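Local coordinates for protein Xcc_ctr_pt (Xanthomonas campestris pv. campestris, PDB 6NJW) that is an OLD-family protein whose C-terminal region, the part crystallised, carries a Toprim domain and probably cleaves nucleic acid by a two-metal mechanism, at residues A[59-64]-A[94-99]. Sequence-based numbering, arbitrary orientation.
Sequences TNFTPY and RRRLIN
Arg96 reaches from helix 93-104 across the loop that leads into helix 62-68, passing Thr59 and Phe61 on its way to the metal site. Its chain leaves CB extended, with CG anti to the backbone N (chi1 178°), and this carries Arg96 CG to 3.4 Å from Thr59 O, a contact of a methylene with a carbonyl oxygen. Arg96 CD stays against the same oxygen and meets the edge of the Phe61 ring, 4.1 Å from Phe61 CD2 and near the ring plane. There the chain bends (chi3 -39°), and Arg96 NE, buried here without a polar partner, comes within 3.6 Å of Thr59 CB. Beyond it the guanidinium has Thr59 CG2 over one face, offset toward the rim, its plane 47° from that of the Phe61 ring. In this Toprim domain, Asp82 ends the inner strand 77-82 of the parallel sheet and holds the magnesium ion with Tyr209; Glu27 and Asp84, not bound to it in this model, are also magnesium ligands. Arg96 NH2 forms a salt bridge with Asp84, and NH1 donates to Asp82 O, so the arginine probably helps place the Asp84 carboxylate and the backbone at Asp82. One turn on from Arg96, Asn99 CB packs 3.3 Å from Thr62 OG1. A water links the segments, accepting from Phe61 N, donating to Arg96 O and hydrogen-bonding Thr62 OG1. In the turn leading into helix 62-68, Asn60 OD1 accepts a capping bond from Thr62 N, 3.3 Å, the donor above the carbonyl plane.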
loop_
_atom_site.group_PDB
_atom_site.type_symbol
_atom_site.label_atom_id
_atom_site.label_comp_id
_atom_site.label_asym_id
_atom_site.label_seq_id
_atom_site.Cartn_x
_atom_site.Cartn_y
_atom_site.Cartn_z
ATOM N N THR A 59 8.015 -8.075 -3.720
ATOM C CA THR A 59 8.637 -7.288 -2.664
ATOM C C THR A 59 10.002 -6.755 -3.065
ATOM O O THR A 59 10.721 -6.223 -2.214
ATOM C CB THR A 59 8.751 -8.101 -1.367
ATOM O OG1 THR A 59 9.538 -9.274 -1.603
ATOM C CG2 THR A 59 7.367 -8.527 -0.864
ATOM N N ASN A 60 10.380 -6.867 -4.331
ATOM C CA ASN A 60 11.672 -6.369 -4.771
ATOM C C ASN A 60 11.468 -4.969 -5.330
ATOM O O ASN A 60 11.144 -4.804 -6.506
ATOM C CB ASN A 60 12.309 -7.288 -5.804
ATOM C CG ASN A 60 13.704 -6.841 -6.163
ATOM O OD1 ASN A 60 14.286 -5.992 -5.480
ATOM N ND2 ASN A 60 14.252 -7.395 -7.238
ATOM N N PHE A 61 11.686 -3.960 -4.487
ATOM C CA PHE A 61 11.566 -2.570 -4.893
ATOM C C PHE A 61 12.846 -2.018 -5.505
ATOM O O PHE A 61 12.815 -0.944 -6.112
ATOM C CB PHE A 61 11.149 -1.712 -3.682
ATOM C CG PHE A 61 9.720 -1.944 -3.252
ATOM C CD1 PHE A 61 8.686 -1.256 -3.856
ATOM C CD2 PHE A 61 9.420 -2.872 -2.271
ATOM C CE1 PHE A 61 7.370 -1.470 -3.476
ATOM C CE2 PHE A 61 8.107 -3.105 -1.878
ATOM C CZ PHE A 61 7.069 -2.403 -2.485
ATOM N N THR A 62 13.961 -2.735 -5.395
ATOM C CA THR A 62 15.247 -2.152 -5.776
ATOM C C THR A 62 15.324 -1.704 -7.237
ATOM O O THR A 62 15.829 -0.594 -7.486
ATOM C CB THR A 62 16.360 -3.151 -5.433
ATOM O OG1 THR A 62 16.204 -3.542 -4.069
ATOM C CG2 THR A 62 17.710 -2.501 -5.593
ATOM N N PRO A 63 14.885 -2.484 -8.233
ATOM C CA PRO A 63 14.988 -1.996 -9.622
ATOM C C PRO A 63 14.210 -0.722 -9.860
ATOM O O PRO A 63 14.641 0.116 -10.660
ATOM C CB PRO A 63 14.410 -3.154 -10.448
ATOM C CG PRO A 63 14.584 -4.352 -9.568
ATOM C CD PRO A 63 14.353 -3.857 -8.182
ATOM N N TYR A 64 13.075 -0.544 -9.180
ATOM C CA TYR A 64 12.298 0.683 -9.347
ATOM C C TYR A 64 12.948 1.873 -8.660
ATOM O O TYR A 64 12.883 3.000 -9.171
ATOM C CB TYR A 64 10.884 0.470 -8.818
ATOM C CG TYR A 64 10.136 -0.483 -9.696
ATOM C CD1 TYR A 64 10.267 -1.862 -9.529
ATOM C CD2 TYR A 64 9.346 -0.017 -10.730
ATOM C CE1 TYR A 64 9.593 -2.755 -10.348
ATOM C CE2 TYR A 64 8.669 -0.900 -11.564
ATOM C CZ TYR A 64 8.799 -2.263 -11.365
ATOM O OH TYR A 64 8.123 -3.137 -12.184
ATOM N N ARG A 94 13.779 -5.674 6.723
ATOM C CA ARG A 94 15.067 -5.043 6.979
ATOM C C ARG A 94 15.962 -5.100 5.748
ATOM O O ARG A 94 16.530 -4.082 5.330
ATOM C CB ARG A 94 15.752 -5.711 8.170
ATOM C CG ARG A 94 17.130 -5.162 8.434
ATOM C CD ARG A 94 17.768 -5.746 9.681
ATOM N NE ARG A 94 19.079 -5.142 9.921
ATOM C CZ ARG A 94 20.208 -5.576 9.365
ATOM N NH1 ARG A 94 20.183 -6.616 8.537
ATOM N NH2 ARG A 94 21.364 -4.973 9.632
ATOM N N ARG A 95 16.120 -6.292 5.169
ATOM C CA ARG A 95 16.963 -6.447 3.984
ATOM C C ARG A 95 16.350 -5.734 2.785
ATOM O O ARG A 95 17.053 -5.049 2.031
ATOM C CB ARG A 95 17.166 -7.937 3.682
ATOM C CG ARG A 95 18.067 -8.234 2.476
ATOM C CD ARG A 95 19.477 -7.692 2.695
ATOM N NE ARG A 95 20.018 -8.208 3.945
ATOM C CZ ARG A 95 21.063 -7.701 4.581
ATOM N NH1 ARG A 95 21.708 -6.655 4.081
ATOM N NH2 ARG A 95 21.458 -8.251 5.725
ATOM N N ARG A 96 15.038 -5.884 2.608
ATOM C CA ARG A 96 14.334 -5.198 1.532
ATOM C C ARG A 96 14.585 -3.695 1.574
ATOM O O ARG A 96 14.823 -3.071 0.535
ATOM C CB ARG A 96 12.841 -5.519 1.628
ATOM C CG ARG A 96 11.934 -4.853 0.593
ATOM C CD ARG A 96 10.464 -5.081 0.973
ATOM N NE ARG A 96 10.284 -6.439 1.489
ATOM C CZ ARG A 96 9.404 -6.792 2.421
ATOM N NH1 ARG A 96 8.599 -5.887 2.957
ATOM N NH2 ARG A 96 9.330 -8.058 2.818
ATOM N N LEU A 97 14.587 -3.102 2.774
ATOM C CA LEU A 97 14.785 -1.662 2.891
ATOM C C LEU A 97 16.258 -1.273 2.838
ATOM O O LEU A 97 16.589 -0.196 2.343
ATOM C CB LEU A 97 14.153 -1.134 4.187
ATOM C CG LEU A 97 12.625 -1.079 4.205
ATOM C CD1 LEU A 97 12.103 -0.508 5.526
ATOM C CD2 LEU A 97 12.110 -0.267 3.026
ATOM N N ILE A 98 17.160 -2.115 3.335
ATOM C CA ILE A 98 18.581 -1.836 3.122
ATOM C C ILE A 98 18.900 -1.844 1.629
ATOM O O ILE A 98 19.695 -1.029 1.141
ATOM C CB ILE A 98 19.448 -2.846 3.899
ATOM C CG1 ILE A 98 19.358 -2.560 5.404
ATOM C CG2 ILE A 98 20.902 -2.775 3.428
ATOM C CD1 ILE A 98 20.022 -3.614 6.268
ATOM N N ASN A 99 18.264 -2.743 0.880
ATOM C CA ASN A 99 18.516 -2.816 -0.556
ATOM C C ASN A 99 18.138 -1.519 -1.262
ATOM O O ASN A 99 18.852 -1.075 -2.173
ATOM C CB ASN A 99 17.771 -4.008 -1.153
ATOM C CG ASN A 99 18.502 -5.323 -0.904
ATOM O OD1 ASN A 99 19.703 -5.327 -0.666
ATOM N ND2 ASN A 99 17.774 -6.431 -0.932
HETATM O O HOH W 1 13.738 -4.103 -2.189
#